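Local coordinates for Alr1585 protein (Nostoc sp., PDB 5C2I) that probably uses hydrogen peroxide to oxidise dyes and other substrates at a bound haem, as a tetrameric dye-decolorizing (DyP-type) peroxidase, at residues P459-S462 / F463-L467; V55-V58 / K59-I62; Y369-N373 / P374-P378; K264-R267 / E268-K272. The protein carries 1 engineered substitution. One frame throughout, in Å; residues are numbered along the deposited sequence.

Contact 1 (P459-S462 / F463-L467); sequences PSIS and FLKTL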
loop_
_atom_site.group_PDB
_atom_site.type_symbol
_atom_site.label_atom_id
_atom_site.label_comp_id
_atom_site.label_asym_id
_atom_site.label_seq_id
_atom_site.Cartn_x
_atom_site.Cartn_y
_atom_site.Cartn_z
ATOM N N PRO A 459 -7.258 35.514 -18.199
ATOM C CA PRO A 459 -8.324 36.494 -18.315
ATOM C C PRO A 459 -9.537 36.167 -17.456
ATOM O O PRO A 459 -9.676 35.050 -16.984
ATOM C CB PRO A 459 -8.688 36.453 -19.817
ATOM C CG PRO A 459 -7.615 35.665 -20.470
ATOM C CD PRO A 459 -7.099 34.728 -19.424
ATOM N N SER A 460 -10.406 37.150 -17.262
ATOM C CA SER A 460 -11.687 36.930 -16.613
ATOM C C SER A 460 -12.487 35.978 -17.479
ATOM O O SER A 460 -12.272 35.891 -18.712
ATOM C CB SER A 460 -12.435 38.268 -16.458
ATOM O OG SER A 460 -12.807 38.822 -17.717
ATOM N N ILE A 461 -13.371 35.232 -16.838
ATOM C CA ILE A 461 -14.181 34.245 -17.509
ATOM C C ILE A 461 -15.166 34.897 -18.509
ATOM O O ILE A 461 -15.311 34.398 -19.633
ATOM C CB ILE A 461 -14.899 33.334 -16.490
ATOM C CG1 ILE A 461 -13.817 32.503 -15.756
ATOM C CG2 ILE A 461 -15.929 32.460 -17.195
ATOM C CD1 ILE A 461 -14.308 31.755 -14.533
ATOM N N SER A 462 -15.759 36.020 -18.128
ATOM C CA SER A 462 -16.701 36.740 -19.003
ATOM C C SER A 462 -16.035 37.175 -20.296
ATOM O O SER A 462 -16.642 37.069 -21.376
ATOM C CB SER A 462 -17.363 37.942 -18.284
ATOM O OG SER A 462 -16.391 38.896 -17.840
ATOM N N PHE A 463 -14.794 37.627 -20.233
ATOM C CA PHE A 463 -14.066 37.960 -21.444
ATOM C C PHE A 463 -14.031 36.768 -22.400
ATOM O O PHE A 463 -14.358 36.904 -23.611
ATOM C CB PHE A 463 -12.663 38.427 -21.152
ATOM C CG PHE A 463 -11.763 38.465 -22.344
ATOM C CD1 PHE A 463 -11.871 39.474 -23.295
ATOM C CD2 PHE A 463 -10.745 37.548 -22.500
ATOM C CE1 PHE A 463 -11.034 39.545 -24.394
ATOM C CE2 PHE A 463 -9.866 37.613 -23.609
ATOM C CZ PHE A 463 -10.018 38.600 -24.568
ATOM N N LEU A 464 -13.674 35.610 -21.870
ATOM C CA LEU A 464 -13.538 34.422 -22.674
ATOM C C LEU A 464 -14.874 33.916 -23.219
ATOM O O LEU A 464 -14.952 33.436 -24.363
ATOM C CB LEU A 464 -12.809 33.338 -21.872
ATOM C CG LEU A 464 -11.386 33.681 -21.407
ATOM C CD1 LEU A 464 -10.861 32.661 -20.442
ATOM C CD2 LEU A 464 -10.474 33.810 -22.627
ATOM N N LYS A 465 -15.918 34.002 -22.411
ATOM C CA LYS A 465 -17.222 33.533 -22.826
ATOM C C LYS A 465 -17.891 34.375 -23.919
ATOM O O LYS A 465 -18.840 33.900 -24.515
ATOM C CB LYS A 465 -18.175 33.500 -21.636
ATOM C CG LYS A 465 -17.925 32.396 -20.625
ATOM C CD LYS A 465 -19.115 32.347 -19.671
ATOM C CE LYS A 465 -18.946 31.270 -18.634
ATOM N NZ LYS A 465 -20.181 31.201 -17.800
ATOM N N THR A 466 -17.445 35.615 -24.120
ATOM C CA THR A 466 -18.087 36.515 -25.082
ATOM C C THR A 466 -17.125 36.914 -26.206
ATOM O O THR A 466 -17.342 37.884 -26.911
ATOM C CB THR A 466 -18.624 37.778 -24.379
ATOM O OG1 THR A 466 -17.557 38.464 -23.729
ATOM C CG2 THR A 466 -19.676 37.418 -23.350
ATOM N N LEU A 467 -16.064 36.153 -26.351
ATOM C CA LEU A 467 -15.065 36.429 -27.361
ATOM C C LEU A 467 -15.614 36.248 -28.801
ATOM O O LEU A 467 -15.248 37.017 -29.687
ATOM C CB LEU A 467 -13.879 35.523 -27.070
ATOM C CG LEU A 467 -12.505 35.838 -27.589
ATOM C CD1 LEU A 467 -12.037 37.237 -27.294
ATOM C CD2 LEU A 467 -11.578 34.806 -26.968
#
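F463 meets P459 first, its ring atom CD2 lying 3.6 Å from P459 CB as the proline approaches the phenyl group obliquely. F463 CG stands anti to its backbone nitrogen (chi1 166°), which brings the ring back beside the residues that precede the helix, and S460 O sits at the ring's edge, near its plane. The amide of the same phenylalanine donates weakly to S460 OG, the two atoms F463 N and S460 OG being 3.4 Å apart; D241 is the stronger partner of that hydroxyl. S460 is thus the N-cap of helix 461-465, the short last helix of the chain, which follows strand 448-458 and lies against helix 55-68. L464 points its CD2 across P459 at about a right angle, 4.0 Å from P459 CG, and also touches I62 and F96. With an alanine in place of L464 both methyls are gone, and a gap would probably open between P459, I62 and F96. K465 comes next: K465 N donates to I461 O at 2.9 Å, and the extended lysine chain runs alongside I461, pointing the same way, with K465 CE 3.5 Å from I461 CG2. At T466 the backbone leaves helical angles. T466 OG1 donates to S462 O at 2.9 Å, tilted 28° from the carbonyl plane, while S462 OG bonds to D29 and to the backbone N of N245.

Contact 2 (V55-V58 / K59-I62); sequences VEVV and KQWI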
loop_
_atom_site.group_PDB
_atom_site.type_symbol
_atom_site.label_atom_id
_atom_site.label_comp_id
_atom_site.label_asym_id
_atom_site.label_seq_id
_atom_site.Cartn_x
_atom_site.Cartn_y
_atom_site.Cartn_z
ATOM N N VAL A 55 -9.310 32.979 -37.038
ATOM C CA VAL A 55 -9.582 33.741 -35.825
ATOM C C VAL A 55 -10.998 33.485 -35.326
ATOM O O VAL A 55 -11.209 33.214 -34.144
ATOM C CB VAL A 55 -9.366 35.251 -36.021
ATOM C CG1 VAL A 55 -9.703 35.985 -34.726
ATOM C CG2 VAL A 55 -7.921 35.520 -36.445
ATOM N N GLU A 56 -11.976 33.550 -36.221
ATOM C CA GLU A 56 -13.372 33.440 -35.774
ATOM C C GLU A 56 -13.664 32.055 -35.172
ATOM O O GLU A 56 -14.261 31.965 -34.092
ATOM C CB GLU A 56 -14.344 33.767 -36.925
ATOM C CG GLU A 56 -15.834 33.497 -36.685
ATOM C CD GLU A 56 -16.540 34.395 -35.661
ATOM O OE1 GLU A 56 -16.189 35.611 -35.561
ATOM O OE2 GLU A 56 -17.485 33.890 -34.941
ATOM N N VAL A 57 -13.227 30.979 -35.815
ATOM C CA VAL A 57 -13.481 29.640 -35.233
ATOM C C VAL A 57 -12.646 29.381 -33.985
ATOM O O VAL A 57 -13.070 28.645 -33.058
ATOM C CB VAL A 57 -13.334 28.490 -36.260
ATOM C CG1 VAL A 57 -14.378 28.631 -37.350
ATOM C CG2 VAL A 57 -11.944 28.428 -36.857
ATOM N N VAL A 58 -11.475 30.008 -33.890
ATOM C CA VAL A 58 -10.714 29.962 -32.644
ATOM C C VAL A 58 -11.477 30.624 -31.520
ATOM O O VAL A 58 -11.582 30.076 -30.406
ATOM C CB VAL A 58 -9.317 30.609 -32.788
ATOM C CG1 VAL A 58 -8.671 30.877 -31.428
ATOM C CG2 VAL A 58 -8.425 29.715 -33.633
ATOM N N LYS A 59 -12.057 31.778 -31.805
ATOM C CA LYS A 59 -12.827 32.473 -30.794
ATOM C C LYS A 59 -14.026 31.651 -30.347
ATOM O O LYS A 59 -14.319 31.619 -29.127
ATOM C CB LYS A 59 -13.266 33.836 -31.273
ATOM C CG LYS A 59 -12.127 34.822 -31.343
ATOM C CD LYS A 59 -12.576 36.197 -31.769
ATOM C CE LYS A 59 -11.426 37.197 -31.669
ATOM N NZ LYS A 59 -11.820 38.527 -32.140
ATOM N N GLN A 60 -14.688 30.986 -31.291
ATOM C CA GLN A 60 -15.793 30.107 -30.943
ATOM C C GLN A 60 -15.331 28.958 -30.040
ATOM O O GLN A 60 -16.036 28.578 -29.087
ATOM C CB GLN A 60 -16.477 29.557 -32.193
ATOM C CG GLN A 60 -17.185 30.612 -33.055
ATOM C CD GLN A 60 -17.511 30.119 -34.466
ATOM O OE1 GLN A 60 -17.427 28.937 -34.774
ATOM N NE2 GLN A 60 -17.892 31.049 -35.330
ATOM N N TRP A 61 -14.179 28.384 -30.353
ATOM C CA TRP A 61 -13.628 27.301 -29.526
ATOM C C TRP A 61 -13.320 27.781 -28.096
ATOM O O TRP A 61 -13.688 27.129 -27.102
ATOM C CB TRP A 61 -12.377 26.660 -30.154
ATOM C CG TRP A 61 -11.951 25.553 -29.292
ATOM C CD1 TRP A 61 -12.440 24.269 -29.319
ATOM C CD2 TRP A 61 -11.084 25.635 -28.178
ATOM N NE1 TRP A 61 -11.894 23.548 -28.298
ATOM C CE2 TRP A 61 -11.073 24.364 -27.565
ATOM C CE3 TRP A 61 -10.311 26.663 -27.628
ATOM C CZ2 TRP A 61 -10.314 24.089 -26.415
ATOM C CZ3 TRP A 61 -9.546 26.386 -26.480
ATOM C CH2 TRP A 61 -9.565 25.106 -25.888
ATOM N N ILE A 62 -12.630 28.910 -27.977
ATOM C CA ILE A 62 -12.302 29.455 -26.656
ATOM C C ILE A 62 -13.582 29.705 -25.858
ATOM O O ILE A 62 -13.661 29.392 -24.666
ATOM C CB ILE A 62 -11.482 30.761 -26.793
ATOM C CG1 ILE A 62 -10.092 30.441 -27.364
ATOM C CG2 ILE A 62 -11.320 31.450 -25.435
ATOM C CD1 ILE A 62 -9.312 31.674 -27.768
#
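Helix 55-68, part of the DyP dimeric alpha+beta barrel domain, sets E56 against Q60, V55 against K59 and V58 against I62, each pair one turn apart. On the exposed side of the helix, E56 leaves the backbone with CG anti to N and then bends at chi2 (69°), which carries the carboxylate along the helix to Q60. There Q60 NE2 donates to E56 OE2 at 2.9 Å, on the lone pair facing away from the other oxygen. The acceptor lies close to the amide plane of Q60, although carboxylate and amide are themselves turned 65° apart. K59 stretches out fully and lies side by side with V55, its CE 3.7 Å from V55 CG1, and its ammonium group ends in a weak hydrogen bond to L106 O. The buried side is apolar: V58 and I62 both rest on F50 of strand 42-50, and W61 packs on L173 and I176 of helix 159-176, with its ring meeting that of F65. Here V58 CG1 comes within 3.8 Å of I62 CD1, and beneath that pair the backbone bond from I62 N to V58 O is short and nearly straight, 2.9 Å with an angle of 171° at the hydrogen.

Contact 3 (Y369-N373 / P374-P378); sequences YGENN and PSKEP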
loop_
_atom_site.group_PDB
_atom_site.type_symbol
_atom_site.label_atom_id
_atom_site.label_comp_id
_atom_site.label_asym_id
_atom_site.label_seq_id
_atom_site.Cartn_x
_atom_site.Cartn_y
_atom_site.Cartn_z
ATOM N N TYR A 369 7.667 17.388 -12.993
ATOM C CA TYR A 369 7.714 16.544 -14.200
ATOM C C TYR A 369 8.875 15.565 -14.158
ATOM O O TYR A 369 9.825 15.708 -13.377
ATOM C CB TYR A 369 7.835 17.398 -15.459
ATOM C CG TYR A 369 9.192 18.002 -15.743
ATOM C CD1 TYR A 369 9.553 19.253 -15.238
ATOM C CD2 TYR A 369 10.105 17.351 -16.580
ATOM C CE1 TYR A 369 10.785 19.812 -15.538
ATOM C CE2 TYR A 369 11.349 17.887 -16.870
ATOM C CZ TYR A 369 11.692 19.113 -16.329
ATOM O OH TYR A 369 12.895 19.674 -16.647
ATOM N N GLY A 370 8.785 14.541 -14.995
ATOM C CA GLY A 370 9.825 13.551 -15.120
ATOM C C GLY A 370 9.699 12.412 -14.124
ATOM O O GLY A 370 8.633 11.916 -13.908
ATOM N N GLU A 371 10.822 11.993 -13.543
ATOM C CA GLU A 371 10.901 10.832 -12.661
ATOM C C GLU A 371 9.954 10.980 -11.478
ATOM O O GLU A 371 9.992 12.008 -10.785
ATOM C CB GLU A 371 12.341 10.711 -12.114
ATOM C CG GLU A 371 12.518 9.579 -11.125
ATOM C CD GLU A 371 12.156 8.264 -11.765
ATOM O OE1 GLU A 371 12.923 7.871 -12.670
ATOM O OE2 GLU A 371 11.068 7.688 -11.432
ATOM N N ASN A 372 9.083 10.002 -11.257
ATOM C CA ASN A 372 8.134 10.081 -10.160
ATOM C C ASN A 372 8.521 9.305 -8.894
ATOM O O ASN A 372 7.865 9.428 -7.850
ATOM C CB ASN A 372 6.722 9.706 -10.646
ATOM C CG ASN A 372 6.497 8.216 -10.795
ATOM O OD1 ASN A 372 5.687 7.680 -10.077
ATOM N ND2 ASN A 372 7.136 7.569 -11.741
ATOM N N ASN A 373 9.569 8.494 -8.987
ATOM C CA ASN A 373 10.148 7.862 -7.806
ATOM C C ASN A 373 11.197 8.790 -7.173
ATOM O O ASN A 373 12.289 8.944 -7.701
ATOM C CB ASN A 373 10.763 6.534 -8.201
ATOM C CG ASN A 373 11.368 5.810 -7.039
ATOM O OD1 ASN A 373 11.594 6.379 -5.971
ATOM N ND2 ASN A 373 11.659 4.525 -7.250
ATOM N N PRO A 374 10.886 9.363 -5.996
ATOM C CA PRO A 374 11.793 10.354 -5.418
ATOM C C PRO A 374 13.112 9.796 -4.866
ATOM O O PRO A 374 13.983 10.576 -4.510
ATOM C CB PRO A 374 10.954 10.960 -4.279
ATOM C CG PRO A 374 10.063 9.859 -3.863
ATOM C CD PRO A 374 9.712 9.113 -5.131
ATOM N N SER A 375 13.267 8.469 -4.817
ATOM C CA SER A 375 14.544 7.882 -4.398
ATOM C C SER A 375 15.571 7.898 -5.521
ATOM O O SER A 375 16.761 7.691 -5.269
ATOM C CB SER A 375 14.341 6.448 -3.920
ATOM O OG SER A 375 13.992 5.649 -5.038
ATOM N N LYS A 376 15.128 8.105 -6.764
ATOM C CA LYS A 376 16.040 8.052 -7.909
ATOM C C LYS A 376 16.742 9.383 -8.089
ATOM O O LYS A 376 16.342 10.355 -7.502
ATOM C CB LYS A 376 15.326 7.644 -9.175
ATOM C CG LYS A 376 14.877 6.194 -9.144
ATOM C CD LYS A 376 14.173 5.879 -10.446
ATOM C CE LYS A 376 13.534 4.497 -10.469
ATOM N NZ LYS A 376 14.394 3.548 -11.206
ATOM N N GLU A 377 17.796 9.392 -8.894
ATOM C CA GLU A 377 18.629 10.579 -9.061
ATOM C C GLU A 377 18.831 10.884 -10.538
ATOM O O GLU A 377 19.901 10.686 -11.073
ATOM C CB GLU A 377 19.958 10.393 -8.297
ATOM C CG GLU A 377 19.704 10.381 -6.776
ATOM C CD GLU A 377 20.972 10.348 -5.924
ATOM O OE1 GLU A 377 22.098 10.256 -6.484
ATOM O OE2 GLU A 377 20.797 10.403 -4.687
ATOM N N PRO A 378 17.777 11.397 -11.205
ATOM C CA PRO A 378 17.910 11.747 -12.611
ATOM C C PRO A 378 18.947 12.857 -12.837
ATOM O O PRO A 378 19.047 13.790 -12.039
ATOM C CB PRO A 378 16.502 12.224 -12.998
ATOM C CG PRO A 378 15.913 12.684 -11.736
ATOM C CD PRO A 378 16.464 11.772 -10.674
#
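E371 and K376 cross at about a right angle, with the methylenes of the lysine, not its ammonium group, lying against the carboxylate. K376 CD is 3.2 Å from E371 OE1, while K376 NZ stays 4.8 Å from that oxygen, so the opposite charges are near each other without making contact. The glutamate bends at chi2 (59°), which swings its carboxylate back over its own loop, where E371 OE2 uses the lone pair facing away from OE1 to accept from N373 N at 3.0 Å. P378 CG packs loosely on E371 CB, at the root of the same side chain. N373 also runs across K376 at about a right angle, but its amide oxygen is turned to S375. Both donors of the serine reach that oxygen from the same face of the amide: S375 N at 2.9 Å from N373 OD1, tilted from the carbonyl plane, and S375 OG at 2.7 Å from N373 OD1, well above it. Two bonds thus hold the asparagine amide in place. A leucine in place of N373 offers no side-chain acceptor, and the amide and hydroxyl of S375 would probably both lose their mate, freeing the serine side chain to turn. From the same loop, N372 ND2 and G370 N form hydrogen bonds to D158 and Q164 of a second subunit. The backbone closes with K376 N on N373 O at 3.1 Å. An Asx turn built on a type I beta turn, with proline at its second position, therefore shapes the loop joining the antiparallel strands 363-369 and 383-390.

Contact 4 (K264-R267 / E268-K272); sequences KAFR and EDQRK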
loop_
_atom_site.group_PDB
_atom_site.type_symbol
_atom_site.label_atom_id
_atom_site.label_comp_id
_atom_site.label_asym_id
_atom_site.label_seq_id
_atom_site.Cartn_x
_atom_site.Cartn_y
_atom_site.Cartn_z
ATOM N N LYS A 264 21.267 14.059 -9.367
ATOM C CA LYS A 264 22.495 13.305 -9.090
ATOM C C LYS A 264 23.650 14.254 -8.733
ATOM O O LYS A 264 24.351 14.058 -7.717
ATOM C CB LYS A 264 22.875 12.442 -10.295
ATOM C CG LYS A 264 24.088 11.544 -10.073
ATOM C CD LYS A 264 24.404 10.781 -11.358
ATOM C CE LYS A 264 25.807 10.226 -11.349
ATOM N NZ LYS A 264 25.871 9.134 -10.354
ATOM N N ALA A 265 23.837 15.277 -9.551
ATOM C CA ALA A 265 24.938 16.219 -9.352
ATOM C C ALA A 265 24.713 17.114 -8.134
ATOM O O ALA A 265 25.659 17.399 -7.387
ATOM C CB ALA A 265 25.146 17.062 -10.603
ATOM N N PHE A 266 23.470 17.511 -7.910
ATOM C CA PHE A 266 23.108 18.295 -6.726
ATOM C C PHE A 266 23.486 17.533 -5.455
ATOM O O PHE A 266 24.143 18.095 -4.564
ATOM C CB PHE A 266 21.634 18.679 -6.746
ATOM C CG PHE A 266 21.174 19.467 -5.532
ATOM C CD1 PHE A 266 20.856 18.830 -4.358
ATOM C CD2 PHE A 266 21.090 20.855 -5.584
ATOM C CE1 PHE A 266 20.432 19.558 -3.251
ATOM C CE2 PHE A 266 20.715 21.581 -4.481
ATOM C CZ PHE A 266 20.366 20.943 -3.314
ATOM N N ARG A 267 23.067 16.275 -5.361
ATOM C CA ARG A 267 23.356 15.464 -4.180
ATOM C C ARG A 267 24.882 15.329 -3.963
ATOM O O ARG A 267 25.360 15.384 -2.806
ATOM C CB ARG A 267 22.737 14.069 -4.287
ATOM C CG ARG A 267 21.223 14.055 -4.282
ATOM C CD ARG A 267 20.613 13.939 -2.895
ATOM N NE ARG A 267 19.157 14.228 -2.962
ATOM C CZ ARG A 267 18.221 13.383 -3.415
ATOM N NH1 ARG A 267 18.539 12.162 -3.873
ATOM N NH2 ARG A 267 16.928 13.771 -3.437
ATOM N N GLU A 268 25.642 15.114 -5.043
ATOM C CA GLU A 268 27.111 15.010 -4.947
ATOM C C GLU A 268 27.726 16.314 -4.415
ATOM O O GLU A 268 28.621 16.290 -3.557
ATOM C CB GLU A 268 27.765 14.675 -6.299
ATOM C CG GLU A 268 27.456 13.277 -6.788
ATOM C CD GLU A 268 27.916 12.997 -8.233
ATOM O OE1 GLU A 268 28.445 13.928 -8.911
ATOM O OE2 GLU A 268 27.724 11.843 -8.698
ATOM N N ASP A 269 27.216 17.449 -4.902
ATOM C CA ASP A 269 27.754 18.779 -4.523
ATOM C C ASP A 269 27.411 19.049 -3.042
ATOM O O ASP A 269 28.262 19.498 -2.274
ATOM C CB ASP A 269 27.173 19.814 -5.476
ATOM C CG ASP A 269 28.050 21.061 -5.657
ATOM O OD1 ASP A 269 29.164 21.100 -5.101
ATOM O OD2 ASP A 269 27.544 21.993 -6.319
ATOM N N GLN A 270 26.184 18.708 -2.639
ATOM C CA GLN A 270 25.752 18.797 -1.260
ATOM C C GLN A 270 26.647 17.951 -0.331
ATOM O O GLN A 270 27.073 18.418 0.713
ATOM C CB GLN A 270 24.274 18.381 -1.127
ATOM C CG GLN A 270 23.745 18.393 0.302
ATOM C CD GLN A 270 22.290 17.989 0.386
ATOM O OE1 GLN A 270 21.602 17.898 -0.653
ATOM N NE2 GLN A 270 21.826 17.644 1.616
ATOM N N ARG A 271 26.962 16.724 -0.731
ATOM C CA ARG A 271 27.873 15.867 0.056
ATOM C C ARG A 271 29.273 16.453 0.136
ATOM O O ARG A 271 29.927 16.390 1.180
ATOM C CB ARG A 271 27.937 14.424 -0.495
ATOM C CG ARG A 271 26.703 13.593 -0.130
ATOM C CD ARG A 271 26.948 12.097 -0.366
ATOM N NE ARG A 271 26.996 11.812 -1.794
ATOM C CZ ARG A 271 25.921 11.656 -2.580
ATOM N NH1 ARG A 271 24.706 11.690 -2.059
ATOM N NH2 ARG A 271 26.081 11.432 -3.881
ATOM N N LYS A 272 29.746 16.988 -0.975
ATOM C CA LYS A 272 31.063 17.583 -0.979
ATOM C C LYS A 272 31.134 18.818 -0.061
ATOM O O LYS A 272 32.109 19.016 0.668
ATOM C CB LYS A 272 31.517 17.912 -2.384
ATOM C CG LYS A 272 32.937 18.470 -2.312
ATOM C CD LYS A 272 33.792 18.276 -3.523
ATOM C CE LYS A 272 35.166 18.879 -3.296
ATOM N NZ LYS A 272 35.957 18.998 -4.549
HETATM O O HOH W 1 24.459 11.641 -6.430
HETATM O O HOH W 2 28.185 17.227 -8.491
#
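K264 and E268 face each other one helical turn apart, their side chains crossing obliquely in a long salt bridge, with K264 NZ 3.7 Å from E268 OE2. The bend at the end of the lysine (chi4 70°) helps turn its ammonium group to the carboxylate. One turn further on, R271 folds back at chi3 (-71°), which lays its guanidinium over the backbone: R267 O sits 3.7 Å above the plane of the R271 guanidinium, over its centre. A water at the edge, in that plane, links the group to the backbone, accepting from R271 NH2 at 3.0 Å and donating to K264 O at 2.7 Å. A second water donates to A265 O and, weakly, to E268 OE1. On the buried side Q270 OE1 comes obliquely to F266 CE1 at 3.3 Å, the amide and ring planes 81° apart, close to perpendicular. Backbone bonds such as Q270 N to F266 O, 2.9 Å, run beneath all of these pairs. Outside partners hold the polar ends: Q270 NE2 donates to E281 O, D269 is gripped by Y442, W447 and the backbone N of Q445, and R267 forms a salt bridge with E377 while also reaching F199 O. F266, whose side chain is about 7 Å from the bound haem, stacks its ring on F199 and meets F444 edge to face. Helix 263-277, which follows strand 250-261 after a single residue, thereby lies with F266 and Q270 against I288 of helix 281-289, and D269 ties it to strand 439-442 through Y442.

In the fold
Along the chain the order is contact 2, contact 4, contact 3, contact 1. Contacts 1 and 2, with centres 12 Å apart, touch where the C-terminal helix 461-465 leans on helix 55-68, so the end of the chain packs back on its N-terminal barrel domain. Contacts 3 and 4, with centres 16 Å apart, both belong to the C-terminal part of the peroxidase and are joined by a salt bridge; both segments of contact 4 lie on helix 263-277, beside the haem, and contact 3 adds a loop that meets a second subunit. Between the two pairs lie 39 to 50 Å, centre to centre, with contacts 1 and 2 across the chain's centre from contact 4.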